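Local coordinates for protein cycloalternan-forming enzyme (Listeria monocytogenes serovar 1/2a, PDB 5F7U) that is a multidomain member of glycoside hydrolase family 31, in which a TIM barrel is joined to several beta-rich domains and glycans are bound at several places, at residues A[22-25]-A[26-30]; A[228-231]-A[232-236]; A[67-70]-A[71-74]; A[162-166]-A[167-171]. The protein carries 1 engineered substitution. One frame throughout, in Å; residues are numbered along the deposited sequence.

Interaction 1 of 4, residues A[22-25]-A[26-30]; sequences PTER and SPRDP
A local contact round a turn, made of a salt bridge from Arg28 to Glu24 and a two-nitrogen grip by Arg25 on a backbone carbonyl, is built round the short strand 25-26, which pairs with strand 36-43 of the N-terminal beta domain. Both NE and NH2 of Arg28 point at one carboxylate oxygen, the NE bond to Glu24 OE1 being 2.9 Å long. That oxygen lies almost in the guanidinium plane, yet the two flat groups are turned 37° apart, and Glu24 OE2 receives a weak bond from Arg28 NH2 and a firmer one from the backbone N of Gln21. The domain belongs to a family grouped with the E-set clan, consistent with an immunoglobulin-like beta fold, and here its chain leaves the strand through a cis peptide bond before Pro27. Across the turn, with CG anti to the backbone N (chi1 170°) and a bend at chi3, Arg25 donates from NE, at 2.9 Å, and NH1, at 2.8 Å, to Arg28 O. NH1 approaches nearly along the C=O axis, whereas NE comes from above the carbonyl plane. Arg25 CG rests 3.3 Å from Pro27 O, and Arg25 NH2 is held by Tyr94 OH.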
loop_
_atom_site.group_PDB
_atom_site.type_symbol
_atom_site.label_atom_id
_atom_site.label_comp_id
_atom_site.label_asym_id
_atom_site.label_seq_id
_atom_site.Cartn_x
_atom_site.Cartn_y
_atom_site.Cartn_z
ATOM N N PRO A 22 -25.217 24.778 9.125
ATOM C CA PRO A 22 -26.428 24.948 9.947
ATOM C C PRO A 22 -27.651 25.491 9.187
ATOM O O PRO A 22 -28.641 25.863 9.805
ATOM C CB PRO A 22 -25.977 25.970 11.013
ATOM C CG PRO A 22 -24.913 26.766 10.335
ATOM C CD PRO A 22 -24.170 25.759 9.480
ATOM N N THR A 23 -27.576 25.513 7.865
ATOM C CA THR A 23 -28.638 26.089 7.025
ATOM C C THR A 23 -28.991 25.177 5.848
ATOM O O THR A 23 -29.342 25.650 4.747
ATOM C CB THR A 23 -28.246 27.478 6.508
ATOM O OG1 THR A 23 -26.973 27.403 5.839
ATOM C CG2 THR A 23 -28.183 28.486 7.683
ATOM N N GLU A 24 -28.935 23.873 6.108
ATOM C CA GLU A 24 -29.176 22.834 5.084
ATOM C C GLU A 24 -30.606 22.305 5.147
ATOM O O GLU A 24 -31.365 22.609 6.082
ATOM C CB GLU A 24 -28.225 21.656 5.293
ATOM C CG GLU A 24 -26.754 21.988 5.082
ATOM C CD GLU A 24 -25.861 20.752 5.007
ATOM O OE1 GLU A 24 -26.387 19.606 4.889
ATOM O OE2 GLU A 24 -24.623 20.936 5.050
ATOM N N ARG A 25 -30.960 21.503 4.148
ATOM C CA ARG A 25 -32.188 20.719 4.161
ATOM C C ARG A 25 -31.869 19.327 4.695
ATOM O O ARG A 25 -30.825 18.758 4.362
ATOM C CB ARG A 25 -32.726 20.611 2.745
ATOM C CG ARG A 25 -33.877 19.625 2.585
ATOM C CD ARG A 25 -34.441 19.750 1.185
ATOM N NE ARG A 25 -33.545 19.171 0.168
ATOM C CZ ARG A 25 -33.275 19.745 -1.000
ATOM N NH1 ARG A 25 -32.531 19.099 -1.881
ATOM N NH2 ARG A 25 -33.733 20.968 -1.287
ATOM N N SER A 26 -32.754 18.783 5.519
ATOM C CA SER A 26 -32.544 17.434 6.057
ATOM C C SER A 26 -33.823 16.605 5.910
ATOM O O SER A 26 -34.884 17.071 6.344
ATOM C CB SER A 26 -32.093 17.493 7.521
ATOM O OG SER A 26 -31.858 16.172 8.013
ATOM N N PRO A 27 -33.764 15.424 5.268
ATOM C CA PRO A 27 -32.599 14.904 4.535
ATOM C C PRO A 27 -32.255 15.751 3.322
ATOM O O PRO A 27 -33.127 16.418 2.760
ATOM C CB PRO A 27 -33.065 13.530 4.042
ATOM C CG PRO A 27 -34.444 13.317 4.571
ATOM C CD PRO A 27 -34.987 14.661 4.969
ATOM N N ARG A 28 -30.995 15.702 2.883
ATOM C CA ARG A 28 -30.598 16.439 1.674
ATOM C C ARG A 28 -31.418 15.999 0.456
ATOM O O ARG A 28 -31.878 16.837 -0.315
ATOM C CB ARG A 28 -29.096 16.255 1.408
ATOM C CG ARG A 28 -28.232 17.018 2.415
ATOM C CD ARG A 28 -26.761 16.726 2.153
ATOM N NE ARG A 28 -25.899 17.392 3.130
ATOM C CZ ARG A 28 -24.654 17.017 3.433
ATOM N NH1 ARG A 28 -24.098 15.931 2.866
ATOM N NH2 ARG A 28 -23.960 17.738 4.322
ATOM N N ASP A 29 -31.575 14.681 0.290
ATOM C CA ASP A 29 -32.279 14.104 -0.857
ATOM C C ASP A 29 -33.405 13.253 -0.287
ATOM O O ASP A 29 -33.197 12.082 -0.012
ATOM C CB ASP A 29 -31.331 13.236 -1.712
ATOM C CG ASP A 29 -30.157 14.022 -2.289
ATOM O OD1 ASP A 29 -30.360 15.050 -2.972
ATOM O OD2 ASP A 29 -29.011 13.575 -2.106
ATOM N N PRO A 30 -34.600 13.854 -0.071
ATOM C CA PRO A 30 -35.694 13.149 0.614
ATOM C C PRO A 30 -36.236 11.968 -0.185
ATOM O O PRO A 30 -36.448 12.067 -1.408
ATOM C CB PRO A 30 -36.770 14.228 0.754
ATOM C CG PRO A 30 -35.992 15.519 0.755
ATOM C CD PRO A 30 -34.935 15.275 -0.292
#

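Interaction 2 of 4, residues A[228-231]-A[232-236]; sequences LTDG and KNVIN
Asp230 OD1 gathers three consecutive backbone N-H groups, those of Lys232, Asn233 and Val234, at 3.0, 2.8 and 3.0 Å. The Asn233 N-H uses the syn lone pair of OD1, while the N-H groups of Lys232 and Val234 come from opposite sides of the carboxylate plane, the former the more steeply. Asp230 OD2 takes its own syn-side bond, 3.0 Å from Asn233 ND2 and nearly straight at 167°, with the carboxylate and amide planes 44° apart. CG of Asp230 lies between its backbone N and carbonyl carbon (chi1 71°), which turns the carboxylate over the bend. Next to it, Thr229 OG1 donates to Val234 O at 2.7 Å and accepts from Gly231 N, the latter bond making an ST turn; Gly231 itself has a positive phi. Farther out the chain is a beta hairpin of strands 214-229 and 235-243, in the galactose mutarotase-like domain. Thr229 and Ile235 form an antiparallel non-hydrogen-bonded pair, and Asn236 N bonds Leu228 O at 2.8 Å. Outside the turn, Tyr114 of strand 106-129 packs on both Asp230 and Asn233. Four donors, three of them main-chain, thus surround one buried carboxylate; such a setting would be expected to favour its charged form and to fix the loop conformation.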
loop_
_atom_site.group_PDB
_atom_site.type_symbol
_atom_site.label_atom_id
_atom_site.label_comp_id
_atom_site.label_asym_id
_atom_site.label_seq_id
_atom_site.Cartn_x
_atom_site.Cartn_y
_atom_site.Cartn_z
ATOM N N LEU A 228 -32.578 4.070 -6.975
ATOM C CA LEU A 228 -33.403 4.986 -6.189
ATOM C C LEU A 228 -33.874 6.106 -7.114
ATOM O O LEU A 228 -33.061 6.838 -7.656
ATOM C CB LEU A 228 -32.555 5.529 -5.026
ATOM C CG LEU A 228 -33.215 6.520 -4.084
ATOM C CD1 LEU A 228 -34.373 5.871 -3.343
ATOM C CD2 LEU A 228 -32.169 7.031 -3.097
ATOM N N THR A 229 -35.188 6.213 -7.332
ATOM C CA THR A 229 -35.711 7.033 -8.413
ATOM C C THR A 229 -37.056 7.653 -8.038
ATOM O O THR A 229 -37.785 7.105 -7.201
ATOM C CB THR A 229 -35.850 6.212 -9.737
ATOM O OG1 THR A 229 -36.269 7.071 -10.798
ATOM C CG2 THR A 229 -36.881 5.085 -9.618
ATOM N N ASP A 230 -37.357 8.796 -8.638
ATOM C CA ASP A 230 -38.711 9.338 -8.558
ATOM C C ASP A 230 -39.605 8.754 -9.660
ATOM O O ASP A 230 -40.807 9.041 -9.696
ATOM C CB ASP A 230 -38.709 10.876 -8.575
ATOM C CG ASP A 230 -38.336 11.456 -9.937
ATOM O OD1 ASP A 230 -37.602 10.805 -10.712
ATOM O OD2 ASP A 230 -38.776 12.571 -10.221
ATOM N N GLY A 231 -39.003 7.950 -10.545
ATOM C CA GLY A 231 -39.682 7.340 -11.696
ATOM C C GLY A 231 -39.825 8.227 -12.929
ATOM O O GLY A 231 -40.490 7.837 -13.907
ATOM N N LYS A 232 -39.215 9.414 -12.895
ATOM C CA LYS A 232 -39.459 10.454 -13.905
ATOM C C LYS A 232 -38.246 11.305 -14.295
ATOM O O LYS A 232 -37.997 11.540 -15.476
ATOM C CB LYS A 232 -40.570 11.402 -13.429
ATOM C CG LYS A 232 -41.975 10.819 -13.453
ATOM C CD LYS A 232 -43.046 11.855 -13.142
ATOM C CE LYS A 232 -43.140 12.140 -11.646
ATOM N NZ LYS A 232 -44.423 12.817 -11.327
ATOM N N ASN A 233 -37.527 11.799 -13.294
ATOM C CA ASN A 233 -36.523 12.851 -13.470
ATOM C C ASN A 233 -35.122 12.434 -13.023
ATOM O O ASN A 233 -34.135 12.856 -13.614
ATOM C CB ASN A 233 -36.926 14.100 -12.673
ATOM C CG ASN A 233 -38.211 14.730 -13.177
ATOM O OD1 ASN A 233 -38.210 15.453 -14.182
ATOM N ND2 ASN A 233 -39.313 14.491 -12.465
ATOM N N VAL A 234 -35.050 11.639 -11.958
ATOM C CA VAL A 234 -33.774 11.337 -11.304
ATOM C C VAL A 234 -33.582 9.867 -10.961
ATOM O O VAL A 234 -34.559 9.172 -10.649
ATOM C CB VAL A 234 -33.544 12.169 -10.002
ATOM C CG1 VAL A 234 -33.408 13.650 -10.319
ATOM C CG2 VAL A 234 -34.656 11.943 -8.973
ATOM N N ILE A 235 -32.322 9.414 -11.053
ATOM C CA ILE A 235 -31.824 8.188 -10.389
ATOM C C ILE A 235 -30.692 8.668 -9.475
ATOM O O ILE A 235 -29.671 9.172 -9.962
ATOM C CB ILE A 235 -31.353 7.100 -11.387
ATOM C CG1 ILE A 235 -32.569 6.583 -12.194
ATOM C CG2 ILE A 235 -30.613 5.985 -10.640
ATOM C CD1 ILE A 235 -32.234 5.836 -13.471
ATOM N N ASN A 236 -30.897 8.575 -8.158
ATOM C CA ASN A 236 -29.972 9.183 -7.187
ATOM C C ASN A 236 -28.995 8.223 -6.540
ATOM O O ASN A 236 -27.974 8.658 -5.970
ATOM C CB ASN A 236 -30.737 9.943 -6.080
ATOM C CG ASN A 236 -31.305 11.268 -6.570
ATOM O OD1 ASN A 236 -30.874 11.787 -7.596
ATOM N ND2 ASN A 236 -32.257 11.827 -5.833
#

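Interaction 3 of 4, residues A[67-70]-A[71-74]; sequences AAYD and YNSG
A classic beta bulge in strand 60-73 sets the stage for this surface contact: Asp70 and Tyr71 both face Tyr78 of the neighbouring strand 76-84, and the side chains of Tyr69 and Asn72 meet across it at about a right angle. The ring of Tyr69 extends forward along its own strand, with CG anti to the backbone N (chi1 173°), until one face lies over the backbone at Tyr71 N, 4.0 Å above the ring plane and offset toward the rim. Asn72 comes to the edge of the same ring, its OD1 3.2 Å from Tyr69 CE1, with amide and ring planes 88° apart. Tyr69 OH stands 3.1 Å from Asn72 N. The amide oxygen has a firmer polar partner across the hairpin, for Asn72 OD1 is hydrogen-bonded to Thr77 OG1. The bulge belongs to the hairpin of strands 60-73 and 76-84 in the N-terminal beta domain, probably E-set-like, and by adding a residue to one strand it lets Asp70 and Tyr71 project side by side in the same direction. Asp70 OD2 then lies against the edge of the Tyr71 ring, 3.4 Å from Tyr71 CE1, and the carboxylate is turned 75° from the ring. The Tyr71 ring stacks with that of Tyr78, and the Tyr71 side chain, which also touches Pro22, lies about 10 Å from a bound alpha-D-glucopyranose.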
loop_
_atom_site.group_PDB
_atom_site.type_symbol
_atom_site.label_atom_id
_atom_site.label_comp_id
_atom_site.label_asym_id
_atom_site.label_seq_id
_atom_site.Cartn_x
_atom_site.Cartn_y
_atom_site.Cartn_z
ATOM N N ALA A 67 -41.766 29.246 9.492
ATOM C CA ALA A 67 -40.654 28.629 10.227
ATOM C C ALA A 67 -40.726 28.942 11.721
ATOM O O ALA A 67 -41.289 29.957 12.125
ATOM C CB ALA A 67 -39.313 29.036 9.654
ATOM N N ALA A 68 -40.140 28.052 12.517
ATOM C CA ALA A 68 -40.102 28.139 13.970
ATOM C C ALA A 68 -38.703 28.558 14.422
ATOM O O ALA A 68 -37.713 28.070 13.858
ATOM C CB ALA A 68 -40.425 26.759 14.542
ATOM N N TYR A 69 -38.609 29.416 15.452
ATOM C CA TYR A 69 -37.321 29.742 16.078
ATOM C C TYR A 69 -36.620 28.457 16.522
ATOM O O TYR A 69 -37.244 27.594 17.156
ATOM C CB TYR A 69 -37.538 30.649 17.312
ATOM C CG TYR A 69 -36.300 30.941 18.168
ATOM C CD1 TYR A 69 -35.450 32.010 17.857
ATOM C CD2 TYR A 69 -36.005 30.169 19.306
ATOM C CE1 TYR A 69 -34.332 32.287 18.634
ATOM C CE2 TYR A 69 -34.882 30.433 20.097
ATOM C CZ TYR A 69 -34.049 31.498 19.755
ATOM O OH TYR A 69 -32.939 31.789 20.533
ATOM N N ASP A 70 -35.334 28.331 16.219
ATOM C CA ASP A 70 -34.570 27.185 16.677
ATOM C C ASP A 70 -33.611 27.622 17.789
ATOM O O ASP A 70 -33.834 27.288 18.950
ATOM C CB ASP A 70 -33.860 26.504 15.502
ATOM C CG ASP A 70 -33.214 25.181 15.875
ATOM O OD1 ASP A 70 -33.403 24.679 17.003
ATOM O OD2 ASP A 70 -32.462 24.652 15.043
ATOM N N TYR A 71 -32.604 28.423 17.444
ATOM C CA TYR A 71 -31.673 28.995 18.417
ATOM C C TYR A 71 -31.061 30.257 17.830
ATOM O O TYR A 71 -31.078 30.465 16.605
ATOM C CB TYR A 71 -30.561 27.990 18.791
ATOM C CG TYR A 71 -29.733 27.532 17.582
ATOM C CD1 TYR A 71 -30.181 26.492 16.754
ATOM C CD2 TYR A 71 -28.533 28.155 17.260
ATOM C CE1 TYR A 71 -29.457 26.093 15.637
ATOM C CE2 TYR A 71 -27.789 27.750 16.145
ATOM C CZ TYR A 71 -28.263 26.717 15.351
ATOM O OH TYR A 71 -27.553 26.312 14.256
ATOM N N ASN A 72 -30.505 31.085 18.704
ATOM C CA ASN A 72 -29.655 32.190 18.283
ATOM C C ASN A 72 -28.204 31.820 18.498
ATOM O O ASN A 72 -27.878 31.176 19.488
ATOM C CB ASN A 72 -29.970 33.435 19.109
ATOM C CG ASN A 72 -31.283 34.084 18.713
ATOM O OD1 ASN A 72 -31.759 33.931 17.589
ATOM N ND2 ASN A 72 -31.864 34.817 19.630
ATOM N N SER A 73 -27.328 32.263 17.596
ATOM C CA SER A 73 -25.882 32.131 17.812
ATOM C C SER A 73 -25.139 33.222 17.056
ATOM O O SER A 73 -25.387 33.435 15.872
ATOM C CB SER A 73 -25.378 30.760 17.377
ATOM O OG SER A 73 -24.025 30.583 17.774
ATOM N N GLY A 74 -24.214 33.888 17.746
ATOM C CA GLY A 74 -23.472 35.005 17.163
ATOM C C GLY A 74 -24.404 36.125 16.730
ATOM O O GLY A 74 -25.242 36.587 17.503
#

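Interaction 4 of 4, residues A[162-166]-A[167-171]; sequences ELSPT and GKETG
Direct hydrogen bonds bind the turn that follows strand 158-164 of the galactose mutarotase-like domain: Ser164 OG donates to Glu169 OE1 at 2.6 Å, arriving from above the carboxylate plane. Two further bonds close the bend itself. Gly167 N reaches Ser164 O at 3.0 Å, well out of the carbonyl plane, and Lys168 N reaches Thr166 OG1 at 3.2 Å. The threonine hydroxyl is brought over the following backbone by a chi1 of 68°, and the chain of Glu169 folds back at chi2 (77°) to bring its carboxylate to the serine. Water-mediated links reinforce this carboxylate. One water joins Thr166 OG1 to Glu169 OE2, lying 2.6 Å from the latter; the other accepts from Thr166 N and lies 2.8 Å from Glu169 OE1. Packing supplies the rest: the Lys168 CG methylene lies 3.4 Å from Thr166 OG1, and Glu162 OE1 is 3.4 Å from Gly171 CA, while the polar partner of Glu162 OE2 is His172 ND1. Gly167 adopts a positive phi at the bend. With the Ser164 hydroxyl donating to OE1 and two waters close to its oxygens, the Glu169 carboxylate is probably ionised and ties the loop back to the strand end.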
loop_
_atom_site.group_PDB
_atom_site.type_symbol
_atom_site.label_atom_id
_atom_site.label_comp_id
_atom_site.label_asym_id
_atom_site.label_seq_id
_atom_site.Cartn_x
_atom_site.Cartn_y
_atom_site.Cartn_z
ATOM N N GLU A 162 -23.300 -4.145 -16.284
ATOM C CA GLU A 162 -23.705 -2.772 -16.544
ATOM C C GLU A 162 -25.218 -2.737 -16.529
ATOM O O GLU A 162 -25.882 -3.421 -17.332
ATOM C CB GLU A 162 -23.147 -2.264 -17.873
ATOM C CG GLU A 162 -21.634 -2.062 -17.856
ATOM C CD GLU A 162 -21.104 -1.763 -19.239
ATOM O OE1 GLU A 162 -20.900 -2.705 -20.041
ATOM O OE2 GLU A 162 -20.924 -0.572 -19.522
ATOM N N LEU A 163 -25.766 -1.999 -15.567
ATOM C CA LEU A 163 -27.224 -1.958 -15.411
ATOM C C LEU A 163 -27.743 -0.613 -15.906
ATOM O O LEU A 163 -27.271 0.446 -15.452
ATOM C CB LEU A 163 -27.608 -2.162 -13.937
ATOM C CG LEU A 163 -29.108 -1.989 -13.646
ATOM C CD1 LEU A 163 -29.934 -3.185 -14.158
ATOM C CD2 LEU A 163 -29.305 -1.756 -12.151
ATOM N N SER A 164 -28.725 -0.678 -16.812
ATOM C CA SER A 164 -29.493 0.485 -17.283
ATOM C C SER A 164 -30.935 0.340 -16.765
ATOM O O SER A 164 -31.719 -0.416 -17.357
ATOM C CB SER A 164 -29.508 0.493 -18.832
ATOM O OG SER A 164 -30.301 1.560 -19.343
ATOM N N PRO A 165 -31.297 1.053 -15.677
ATOM C CA PRO A 165 -32.670 0.943 -15.139
ATOM C C PRO A 165 -33.774 1.216 -16.169
ATOM O O PRO A 165 -34.775 0.506 -16.176
ATOM C CB PRO A 165 -32.681 2.001 -14.042
ATOM C CG PRO A 165 -31.281 1.890 -13.486
ATOM C CD PRO A 165 -30.433 1.820 -14.751
ATOM N N THR A 166 -33.581 2.220 -17.025
ATOM C CA THR A 166 -34.575 2.545 -18.072
ATOM C C THR A 166 -34.471 1.660 -19.317
ATOM O O THR A 166 -35.403 1.633 -20.134
ATOM C CB THR A 166 -34.481 4.010 -18.538
ATOM O OG1 THR A 166 -33.239 4.215 -19.237
ATOM C CG2 THR A 166 -34.590 4.976 -17.343
ATOM N N GLY A 167 -33.337 0.983 -19.476
ATOM C CA GLY A 167 -33.042 0.188 -20.666
ATOM C C GLY A 167 -32.639 1.010 -21.884
ATOM O O GLY A 167 -32.452 0.452 -22.969
ATOM N N LYS A 168 -32.476 2.322 -21.714
ATOM C CA LYS A 168 -32.118 3.224 -22.817
ATOM C C LYS A 168 -30.623 3.283 -23.129
ATOM O O LYS A 168 -30.224 3.796 -24.186
ATOM C CB LYS A 168 -32.668 4.632 -22.567
ATOM C CG LYS A 168 -34.184 4.677 -22.466
ATOM C CD LYS A 168 -34.687 6.101 -22.264
ATOM C CE LYS A 168 -36.198 6.127 -22.094
ATOM N NZ LYS A 168 -36.710 7.527 -22.039
ATOM N N GLU A 169 -29.799 2.775 -22.218
ATOM C CA GLU A 169 -28.356 2.711 -22.442
ATOM C C GLU A 169 -27.955 1.304 -22.820
ATOM O O GLU A 169 -28.709 0.352 -22.590
ATOM C CB GLU A 169 -27.583 3.167 -21.196
ATOM C CG GLU A 169 -27.806 4.628 -20.841
ATOM C CD GLU A 169 -29.150 4.853 -20.161
ATOM O OE1 GLU A 169 -29.543 4.032 -19.299
ATOM O OE2 GLU A 169 -29.823 5.835 -20.508
ATOM N N THR A 170 -26.774 1.185 -23.419
ATOM C CA THR A 170 -26.268 -0.100 -23.881
ATOM C C THR A 170 -24.891 -0.358 -23.281
ATOM O O THR A 170 -24.040 0.525 -23.275
ATOM C CB THR A 170 -26.214 -0.109 -25.417
ATOM O OG1 THR A 170 -27.524 0.189 -25.916
ATOM C CG2 THR A 170 -25.762 -1.475 -25.964
ATOM N N GLY A 171 -24.671 -1.582 -22.810
ATOM C CA GLY A 171 -23.364 -1.987 -22.282
ATOM C C GLY A 171 -22.238 -2.059 -23.316
ATOM O O GLY A 171 -22.472 -2.009 -24.529
HETATM O O HOH W 1 -31.958 6.424 -19.103
HETATM O O HOH W 2 -31.180 4.026 -17.068
#

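All four contacts are local, yet their chemistry follows their place: interactions 1, 2 and 4 are partly buried, and interaction 3 is at the surface. Interactions 1 and 3 share the N-terminal beta domain and meet where Pro22 CB packs 3.6 Å from Tyr71 OH; the former pairs charges in a turn, the latter places an amide and a carboxylate at the edges of tyrosine rings. Interactions 2 and 4 lie in the mutarotase-like domain, touching through Ile235 CD1 and Pro165 CB. Each centres on a carboxylate, but in interaction 2 it collects mainly backbone donors, whereas in interaction 4 waters and a hydroxyl serve.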